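Local coordinates for 2-hydroxyhepta-2,4-diene-1,7-dioate isomerase (Corynebacterium glutamicum, PDB 4DBF), which probably acts as a magnesium-dependent lyase or isomerase of the FAH family, with oxaloacetate decarboxylation as its likely reaction, at residues A[265-271]-A[282-287]; A[134-138]-A[222-226]. All blocks are in the same frame, centred on the assembly; numbering follows the deposited sequence.

In the fold
Both contacts draw on the five-stranded sheet that contains strands 209-216, 219-227, 270-275 and 279-287. Contact 1 lies within that sheet, at a partly buried end of the hairpin, and is made mostly of backbone hydrogen bonds. Contact 2 is buried and joins outer strand 219-227 to strand 133-143 of the neighbouring layer by side chains and one water. Carboxylates mark the difference in place: D267 and D287 meet at the exposed end of contact 1, whereas E136 and E138 in contact 2 hold a magnesium ion in the interior. The two contacts meet at F135, whose CD2 is 3.5 Å from I271 CD1; the sulfur of M265 rests on the same side chain.

Contact 1: A[265-271]-A[282-287]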
# COMPACT_ATOMS: atom_id res chain seq x y z
N MET A 265 -14.55 8.34 18.57
CA MET A 265 -13.59 8.24 19.63
C MET A 265 -12.94 9.60 19.71
O MET A 265 -12.71 10.22 18.66
CB MET A 265 -12.50 7.22 19.22
CG MET A 265 -13.01 5.85 19.10
SD MET A 265 -11.58 4.76 18.86
CE MET A 265 -10.82 5.24 17.39
N VAL A 266 -12.59 10.03 20.92
CA VAL A 266 -11.91 11.29 21.15
C VAL A 266 -10.71 11.15 22.09
O VAL A 266 -10.51 10.12 22.75
CB VAL A 266 -12.86 12.40 21.74
CG1 VAL A 266 -14.07 12.71 20.76
CG2 VAL A 266 -13.34 12.01 23.18
N ASP A 267 -9.92 12.22 22.16
CA ASP A 267 -8.70 12.22 22.97
C ASP A 267 -9.06 11.79 24.38
O ASP A 267 -10.06 12.22 24.89
CB ASP A 267 -8.08 13.60 22.93
CG ASP A 267 -7.00 13.75 23.95
OD1 ASP A 267 -5.88 13.26 23.73
OD2 ASP A 267 -7.32 14.34 25.00
N GLY A 268 -8.28 10.88 24.98
CA GLY A 268 -8.65 10.30 26.30
C GLY A 268 -9.35 8.95 26.35
O GLY A 268 -9.27 8.26 27.37
N ASP A 269 -10.09 8.59 25.29
CA ASP A 269 -10.82 7.33 25.25
C ASP A 269 -9.83 6.19 25.22
O ASP A 269 -8.60 6.38 25.01
CB ASP A 269 -11.73 7.22 23.98
CG ASP A 269 -12.89 8.22 24.02
OD1 ASP A 269 -13.05 8.88 25.12
OD2 ASP A 269 -13.62 8.35 23.01
N TYR A 270 -10.39 4.99 25.38
CA TYR A 270 -9.61 3.80 25.20
C TYR A 270 -10.53 2.86 24.46
O TYR A 270 -11.71 2.79 24.76
CB TYR A 270 -9.24 3.18 26.55
CG TYR A 270 -8.29 1.99 26.44
CD1 TYR A 270 -6.90 2.18 26.38
CD2 TYR A 270 -8.78 0.70 26.39
CE1 TYR A 270 -6.02 1.06 26.26
CE2 TYR A 270 -7.91 -0.43 26.32
CZ TYR A 270 -6.54 -0.22 26.24
OH TYR A 270 -5.72 -1.32 26.17
N ILE A 271 -9.99 2.13 23.49
CA ILE A 271 -10.78 1.19 22.69
C ILE A 271 -10.19 -0.23 22.73
O ILE A 271 -9.00 -0.42 22.55
CB ILE A 271 -10.95 1.73 21.19
CG1 ILE A 271 -11.79 0.76 20.34
CG2 ILE A 271 -9.62 1.95 20.44
CD1 ILE A 271 -13.26 0.60 20.75
N GLY A 282 -6.24 -3.58 22.56
CA GLY A 282 -6.63 -2.31 23.25
C GLY A 282 -5.69 -1.19 22.82
O GLY A 282 -4.48 -1.43 22.66
N ASN A 283 -6.22 0.02 22.62
CA ASN A 283 -5.39 1.19 22.30
C ASN A 283 -5.97 2.44 22.93
O ASN A 283 -7.20 2.68 22.87
CB ASN A 283 -5.28 1.42 20.77
CG ASN A 283 -4.55 0.28 20.05
OD1 ASN A 283 -3.32 0.33 19.84
ND2 ASN A 283 -5.30 -0.72 19.67
N PRO A 284 -5.09 3.28 23.51
CA PRO A 284 -5.57 4.55 23.93
C PRO A 284 -5.70 5.50 22.75
O PRO A 284 -5.08 5.31 21.67
CB PRO A 284 -4.50 5.01 24.97
CG PRO A 284 -3.22 4.45 24.38
CD PRO A 284 -3.64 3.10 23.75
N VAL A 285 -6.55 6.49 22.92
CA VAL A 285 -6.77 7.49 21.88
C VAL A 285 -6.24 8.87 22.32
O VAL A 285 -6.54 9.32 23.45
CB VAL A 285 -8.27 7.58 21.54
CG1 VAL A 285 -8.54 8.61 20.42
CG2 VAL A 285 -8.84 6.13 21.16
N VAL A 286 -5.51 9.54 21.43
CA VAL A 286 -4.99 10.87 21.69
C VAL A 286 -5.14 11.84 20.51
O VAL A 286 -5.24 11.40 19.37
CB VAL A 286 -3.50 10.84 22.16
CG1 VAL A 286 -3.33 9.89 23.33
CG2 VAL A 286 -2.53 10.45 21.06
N ASP A 287 -5.15 13.16 20.77
CA ASP A 287 -5.08 14.13 19.69
C ASP A 287 -3.63 14.14 19.21
O ASP A 287 -2.71 14.18 20.03
CB ASP A 287 -5.51 15.53 20.16
CG ASP A 287 -6.99 15.62 20.52
OD1 ASP A 287 -7.32 16.28 21.55
OD2 ASP A 287 -7.86 15.02 19.80
O HOH W 1 -10.38 14.14 20.29
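The carbonyl oxygen I271 O takes the N-H of N283 in its carbonyl plane, 2.8 Å away, plus a CA-H contact from G282. The return bond, I271 N to N283 O, is nearly straight at 171°, completing the hydrogen-bonded antiparallel pair. Next comes the non-hydrogen-bonded pair Y270 and P284, which suits proline, whose nitrogen carries no hydrogen. Y270, with CG anti to its backbone N, sets its ring beside this strand: N283 O sits over one face, 3.5 Å above the plane, and CD1 touches P284 CB. G282, lacking a side chain, lets Y270 OH come within 3.2 Å of its CA, and that hydroxyl hydrogen-bonds to E121.

Beyond this pair V285 N donates to D269 O, and V285 O receives G268 N at 2.8 Å. A type II turn from V266 to D269 makes this possible; G268 supplies its positive phi (97°), and D269 OD2 accepts V266 N from above the carboxylate plane. Branched V285 points toward the loop, CG1 3.4 Å from V266 O and CG2 3.8 Å from M265 SD. At the exposed end D267 OD1 accepts D287 N, and a water joins D267 N to D287 OD2. The two carboxylates lie stacked with planes 23° apart, a pairing of like charges probably eased by the exposed setting. This is the open end of an antiparallel beta hairpin, the type II turn leading into its first strand.

Contact 2: A[134-138]-A[222-226]; sequences EFEGE and LKQDS. With MG (magnesium ion), chain C.
F135 and G137 meet K223 and Q224 where two layers of the FAH-type beta-sandwich roll face each other, strand 133-143 against strand 219-227. The F135 ring presents its edge: CZ lies 3.8 Å from K223 CB and CE1 lies 4.0 Å from Q224 CB, both in the ring plane. The amide of Q224 runs past the ring almost coplanar with it, 7° apart. G137 brings bare backbone to this side, and the end of the Q224 amide lies against its N and O; a flat polar group is a suitable neighbour for a buried peptide. Q224 spans the gap because CG stands anti to its backbone N (chi1 -177°) and the chain stays extended. A water bridges the segments, 2.8 Å from G137 O and hydrogen-bonded also to S226 OG.

On strand 133-143 residues alternate in role: F135 and G137 serve the interface, while E136 and E138 point away from it to the metal. Their extended chains place E136 OE1 at 2.2 Å and E138 OE2 at 2.1 Å from the magnesium ion, and D167 with three waters completes the shell.

Further out, a classic beta bulge, in which K223 and Q224 both face A212 of strand 209-216, turns these two neighbours toward the same opposing segment. The amine of K223 leads away to a salt bridge with E263, so its aliphatic root alone packs on the ring. R171 forms a salt bridge with E136 OE2, which is consistent with holding that carboxylate in place. On E138 the second oxygen, OE1, accepts a hydrogen bond of 2.7 Å from one of the magnesium-bound waters.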
# COMPACT_ATOMS: atom_id res chain seq x y z
N GLU A 134 -14.04 6.83 14.00
CA GLU A 134 -14.60 5.61 14.56
C GLU A 134 -13.65 4.42 14.44
O GLU A 134 -12.81 4.39 13.61
CB GLU A 134 -15.93 5.27 13.89
CG GLU A 134 -16.97 6.36 14.04
CD GLU A 134 -18.34 6.02 13.51
OE1 GLU A 134 -18.51 5.06 12.80
OE2 GLU A 134 -19.26 6.72 13.86
N PHE A 135 -13.84 3.45 15.29
CA PHE A 135 -13.12 2.22 15.25
C PHE A 135 -13.95 1.19 14.52
O PHE A 135 -15.10 1.35 14.35
CB PHE A 135 -12.90 1.73 16.65
CG PHE A 135 -14.15 1.44 17.38
CD1 PHE A 135 -14.76 0.23 17.25
CD2 PHE A 135 -14.76 2.40 18.13
CE1 PHE A 135 -15.93 -0.03 17.90
CE2 PHE A 135 -15.92 2.14 18.79
CZ PHE A 135 -16.50 0.93 18.67
N GLU A 136 -13.31 0.11 14.12
CA GLU A 136 -14.03 -1.01 13.58
C GLU A 136 -13.24 -2.25 13.94
O GLU A 136 -12.17 -2.39 13.50
CB GLU A 136 -14.13 -0.94 12.06
CG GLU A 136 -14.59 0.34 11.44
CD GLU A 136 -14.84 0.22 9.95
OE1 GLU A 136 -14.07 -0.39 9.27
OE2 GLU A 136 -15.80 0.78 9.47
N GLY A 137 -13.80 -3.13 14.73
CA GLY A 137 -13.13 -4.37 15.03
C GLY A 137 -13.32 -5.38 13.95
O GLY A 137 -14.40 -5.65 13.58
N GLU A 138 -12.23 -5.97 13.49
CA GLU A 138 -12.27 -6.92 12.41
C GLU A 138 -11.36 -8.09 12.59
O GLU A 138 -10.32 -7.99 13.14
CB GLU A 138 -11.97 -6.27 11.05
CG GLU A 138 -12.54 -4.90 10.88
CD GLU A 138 -12.52 -4.35 9.46
OE1 GLU A 138 -12.20 -5.00 8.51
OE2 GLU A 138 -12.87 -3.21 9.31
N LEU A 222 -20.22 -1.29 25.51
CA LEU A 222 -20.14 -2.17 24.34
C LEU A 222 -20.67 -1.40 23.17
O LEU A 222 -21.85 -1.05 23.12
CB LEU A 222 -21.00 -3.44 24.57
CG LEU A 222 -21.11 -4.57 23.52
CD1 LEU A 222 -19.71 -5.14 23.14
CD2 LEU A 222 -21.98 -5.73 24.02
N LYS A 223 -19.82 -1.13 22.20
CA LYS A 223 -20.17 -0.22 21.11
C LYS A 223 -20.01 -0.90 19.76
O LYS A 223 -20.29 -0.32 18.71
CB LYS A 223 -19.33 1.06 21.23
CG LYS A 223 -19.75 1.97 22.41
CD LYS A 223 -21.13 2.59 22.16
CE LYS A 223 -21.47 3.66 23.20
NZ LYS A 223 -22.54 4.57 22.71
N GLN A 224 -19.66 -2.17 19.81
CA GLN A 224 -19.73 -3.09 18.69
C GLN A 224 -19.94 -4.53 19.15
O GLN A 224 -19.30 -4.99 20.02
CB GLN A 224 -18.50 -3.03 17.77
CG GLN A 224 -18.58 -3.94 16.55
CD GLN A 224 -17.26 -4.11 15.81
OE1 GLN A 224 -17.02 -5.11 15.19
NE2 GLN A 224 -16.43 -3.12 15.85
N ASP A 225 -20.86 -5.21 18.49
CA ASP A 225 -21.27 -6.51 18.89
C ASP A 225 -21.72 -7.24 17.64
O ASP A 225 -22.89 -7.33 17.36
CB ASP A 225 -22.42 -6.36 19.85
CG ASP A 225 -22.77 -7.62 20.59
OD1 ASP A 225 -22.10 -8.63 20.45
OD2 ASP A 225 -23.74 -7.58 21.33
N SER A 226 -20.76 -7.73 16.88
CA SER A 226 -20.98 -8.31 15.59
C SER A 226 -20.55 -9.78 15.57
O SER A 226 -20.09 -10.30 16.55
CB SER A 226 -20.21 -7.51 14.54
OG SER A 226 -18.84 -7.51 14.78
MG MG C . -13.44 -1.83 7.78
O HOH W 2 -16.52 -7.30 12.86
O HOH W 3 -12.59 -3.28 6.43
O HOH W 4 -14.17 -0.85 6.12
O HOH W 5 -15.30 -2.65 7.98